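Local atomic coordinates of cystathionine gamma-synthase (Xanthomonas oryzae pv. oryzae KACC 10331, PDB entry 6LD9), a protein that probably catalyses the pyridoxal phosphate-dependent formation of cystathionine in methionine biosynthesis. Residues G114-F119 with A354-E359. The protein carries 2 engineered substitutions. Sequence-based numbering, arbitrary orientation.
Sequences GSWRLF and AAMTAE. With E9U ((2~{S})-4-[(2~{R})-2-azanyl-3-oxidanyl-3-oxidanylidene-propyl]sulfanyl-2-[(~{E})-[2-methyl-3-oxidanyl-5-(phosphonooxymethyl)pyridin-4-yl]methylideneamino]butanoic acid), chain G.
Trp116 of helix 113-124 lies with one ring face against the backbone and side chain of Met356, the indole packing on loop residues 355-357 with no hydrogen bond between 114-119 and 354-359. Met356 CA stands 4.2 Å from the centroid of the six-membered ring, 24° off its normal, which fits a CH-pi contact over the face. Thr357 N lies over the same face. Met356 CG sits 3.8 Å above the ring plane, toward the rim, and the bend at chi3 (89°) carries CE to within 4.1 Å of Trp116 CD1. The sulfur makes an oblique Met-aromatic contact with the five-membered ring, its SD 5.2 Å from the centroid. At the far end of the indole, Thr357 CG2 meets Trp116 CH2 at 3.9 Å, the two side chains crossing at about a right angle. Thr357 OG1 is hydrogen-bonded to Ala360 N, which makes Thr357 the N-cap of helix 358-364.

One residue on, Arg117 reaches the active site. Its side chain passes Ala355, whose CB is 3.5 Å from NH1, and grips the carboxylate at the ligand's cysteine-derived end with a bidentate pair of hydrogen bonds: NH1 to E9U OX1 at 2.9 Å (155°) and NH2 to OX2, equally long. Paired bonds to one carboxylate limit rotation of both groups, consistent with a role in holding the distal end of the product. Arg59 of the second subunit, which also bonds the ligand, comes near NH2.

In this fold-type I enzyme, helix 113-124 flanks the seven-stranded sheet of the cofactor-binding domain: Phe119 packs on strand 104-108, Leu118 on helix 87-98 and on Ala239 of the second subunit, and Trp116 on the loop between strand 344-346 of the five-stranded sheet and helix 358-364.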
loop_
_atom_site.group_PDB
_atom_site.type_symbol
_atom_site.label_atom_id
_atom_site.label_comp_id
_atom_site.label_asym_id
_atom_site.label_seq_id
_atom_site.Cartn_x
_atom_site.Cartn_y
_atom_site.Cartn_z
ATOM N N GLY C 114 -5.126 -21.915 -19.227
ATOM C CA GLY C 114 -6.145 -20.933 -18.859
ATOM C C GLY C 114 -6.829 -20.328 -20.068
ATOM O O GLY C 114 -8.073 -20.133 -20.031
ATOM N N SER C 115 -6.079 -19.987 -21.101
ATOM C CA SER C 115 -6.679 -19.482 -22.367
ATOM C C SER C 115 -7.615 -20.548 -22.966
ATOM O O SER C 115 -8.761 -20.231 -23.331
ATOM C CB SER C 115 -5.609 -19.107 -23.324
ATOM O OG SER C 115 -4.655 -18.208 -22.756
ATOM N N TRP C 116 -7.134 -21.784 -23.053
ATOM C CA TRP C 116 -7.885 -22.966 -23.541
ATOM C C TRP C 116 -9.180 -23.055 -22.718
ATOM O O TRP C 116 -10.262 -23.137 -23.314
ATOM C CB TRP C 116 -6.971 -24.215 -23.459
ATOM C CG TRP C 116 -7.617 -25.464 -23.946
ATOM C CD1 TRP C 116 -7.459 -26.013 -25.187
ATOM C CD2 TRP C 116 -8.558 -26.298 -23.234
ATOM N NE1 TRP C 116 -8.230 -27.133 -25.294
ATOM C CE2 TRP C 116 -8.942 -27.322 -24.131
ATOM C CE3 TRP C 116 -9.140 -26.273 -21.949
ATOM C CZ2 TRP C 116 -9.875 -28.305 -23.783
ATOM C CZ3 TRP C 116 -10.095 -27.223 -21.617
ATOM C CH2 TRP C 116 -10.439 -28.236 -22.518
ATOM N N ARG C 117 -9.099 -22.979 -21.383
ATOM C CA ARG C 117 -10.296 -23.139 -20.509
ATOM C C ARG C 117 -11.359 -22.130 -20.953
ATOM O O ARG C 117 -12.503 -22.521 -21.177
ATOM C CB ARG C 117 -9.927 -22.970 -19.038
ATOM C CG ARG C 117 -11.097 -22.962 -18.057
ATOM C CD ARG C 117 -10.579 -22.955 -16.607
ATOM N NE ARG C 117 -9.701 -21.777 -16.449
ATOM C CZ ARG C 117 -8.663 -21.652 -15.651
ATOM N NH1 ARG C 117 -8.278 -22.599 -14.841
ATOM N NH2 ARG C 117 -8.002 -20.530 -15.662
ATOM N N LEU C 118 -10.954 -20.884 -21.123
ATOM C CA LEU C 118 -11.861 -19.775 -21.438
ATOM C C LEU C 118 -12.402 -19.928 -22.863
ATOM O O LEU C 118 -13.586 -19.694 -23.050
ATOM C CB LEU C 118 -11.113 -18.447 -21.275
ATOM C CG LEU C 118 -12.016 -17.241 -21.550
ATOM C CD1 LEU C 118 -13.109 -17.124 -20.480
ATOM C CD2 LEU C 118 -11.240 -15.965 -21.624
ATOM N N PHE C 119 -11.544 -20.180 -23.857
ATOM C CA PHE C 119 -11.981 -20.417 -25.254
ATOM C C PHE C 119 -13.024 -21.531 -25.244
ATOM O O PHE C 119 -14.076 -21.308 -25.830
ATOM C CB PHE C 119 -10.816 -20.748 -26.193
ATOM C CG PHE C 119 -9.680 -19.747 -26.223
ATOM C CD1 PHE C 119 -9.922 -18.384 -26.140
ATOM C CD2 PHE C 119 -8.360 -20.187 -26.306
ATOM C CE1 PHE C 119 -8.892 -17.465 -26.141
ATOM C CE2 PHE C 119 -7.321 -19.268 -26.313
ATOM C CZ PHE C 119 -7.599 -17.910 -26.239
ATOM N N ALA C 354 -3.457 -28.027 -15.840
ATOM C CA ALA C 354 -4.397 -29.004 -15.222
ATOM C C ALA C 354 -5.850 -28.697 -15.652
ATOM O O ALA C 354 -6.613 -29.639 -15.865
ATOM C CB ALA C 354 -4.218 -29.026 -13.737
ATOM N N ALA C 355 -6.145 -27.444 -15.986
ATOM C CA ALA C 355 -7.432 -26.973 -16.555
ATOM C C ALA C 355 -7.719 -27.649 -17.913
ATOM O O ALA C 355 -8.882 -27.720 -18.293
ATOM C CB ALA C 355 -7.366 -25.471 -16.697
ATOM N N MET C 356 -6.704 -28.109 -18.647
ATOM C CA MET C 356 -6.901 -28.755 -19.971
ATOM C C MET C 356 -7.327 -30.209 -19.721
ATOM O O MET C 356 -7.056 -30.740 -18.635
ATOM C CB MET C 356 -5.628 -28.725 -20.847
ATOM C CG MET C 356 -5.211 -27.353 -21.338
ATOM S SD MET C 356 -3.545 -27.193 -22.129
ATOM C CE MET C 356 -3.936 -27.538 -23.846
ATOM N N THR C 357 -7.965 -30.836 -20.699
ATOM C CA THR C 357 -8.256 -32.304 -20.727
ATOM C C THR C 357 -6.975 -33.076 -21.066
ATOM O O THR C 357 -6.069 -32.436 -21.616
ATOM C CB THR C 357 -9.362 -32.602 -21.751
ATOM O OG1 THR C 357 -8.874 -32.164 -23.044
ATOM C CG2 THR C 357 -10.669 -31.973 -21.305
ATOM N N ALA C 358 -6.880 -34.372 -20.741
ATOM C CA ALA C 358 -5.674 -35.164 -21.094
ATOM C C ALA C 358 -5.533 -35.205 -22.649
ATOM O O ALA C 358 -4.361 -35.185 -23.132
ATOM C CB ALA C 358 -5.644 -36.520 -20.383
ATOM N N GLU C 359 -6.632 -35.081 -23.415
ATOM C CA GLU C 359 -6.574 -35.134 -24.907
ATOM C C GLU C 359 -6.035 -33.789 -25.452
ATOM O O GLU C 359 -5.250 -33.827 -26.468
ATOM C CB GLU C 359 -7.857 -35.658 -25.589
ATOM C CG GLU C 359 -9.160 -35.157 -24.988
ATOM C CD GLU C 359 -9.842 -35.765 -23.726
ATOM O OE1 GLU C 359 -11.118 -35.642 -23.697
ATOM O OE2 GLU C 359 -9.165 -36.272 -22.710
HETATM N N1 E9U G . -1.182 -15.659 -21.015
HETATM C C2 E9U G . -0.124 -16.510 -20.758
HETATM C C3 E9U G . 0.108 -17.083 -19.434
HETATM N N E9U G . 0.308 -18.204 -16.826
HETATM C CA E9U G . 0.594 -18.754 -15.479
HETATM C C E9U G . 1.617 -19.837 -15.676
HETATM O O E9U G . 1.678 -20.403 -16.820
HETATM C CB E9U G . -0.727 -19.224 -14.863
HETATM C CG E9U G . -0.595 -20.180 -13.751
HETATM S SD E9U G . -1.902 -21.369 -13.688
HETATM C CE E9U G . -3.358 -20.726 -12.886
HETATM C CZ E9U G . -4.448 -21.380 -11.986
HETATM C CH E9U G . -5.731 -21.420 -12.739
HETATM N NH E9U G . -4.207 -22.556 -11.135
HETATM C C2A E9U G . 0.862 -16.842 -21.856
HETATM C C4 E9U G . -0.830 -16.751 -18.383
HETATM C C4A E9U G . -0.636 -17.342 -17.049
HETATM C C5 E9U G . -1.907 -15.813 -18.757
HETATM C C5A E9U G . -2.927 -15.347 -17.792
HETATM C C6 E9U G . -2.014 -15.312 -20.074
HETATM O O1P E9U G . -2.600 -15.291 -14.617
HETATM O O2P E9U G . -2.340 -12.812 -15.082
HETATM O O3 E9U G . 1.098 -17.931 -19.198
HETATM O O3P E9U G . -4.503 -13.898 -15.557
HETATM O O4P E9U G . -2.446 -14.245 -17.010
HETATM O OT E9U G . 2.339 -20.196 -14.688
HETATM O OX1 E9U G . -6.564 -22.283 -12.583
HETATM O OX2 E9U G . -5.991 -20.513 -13.515
HETATM P P E9U G . -3.012 -14.091 -15.454
#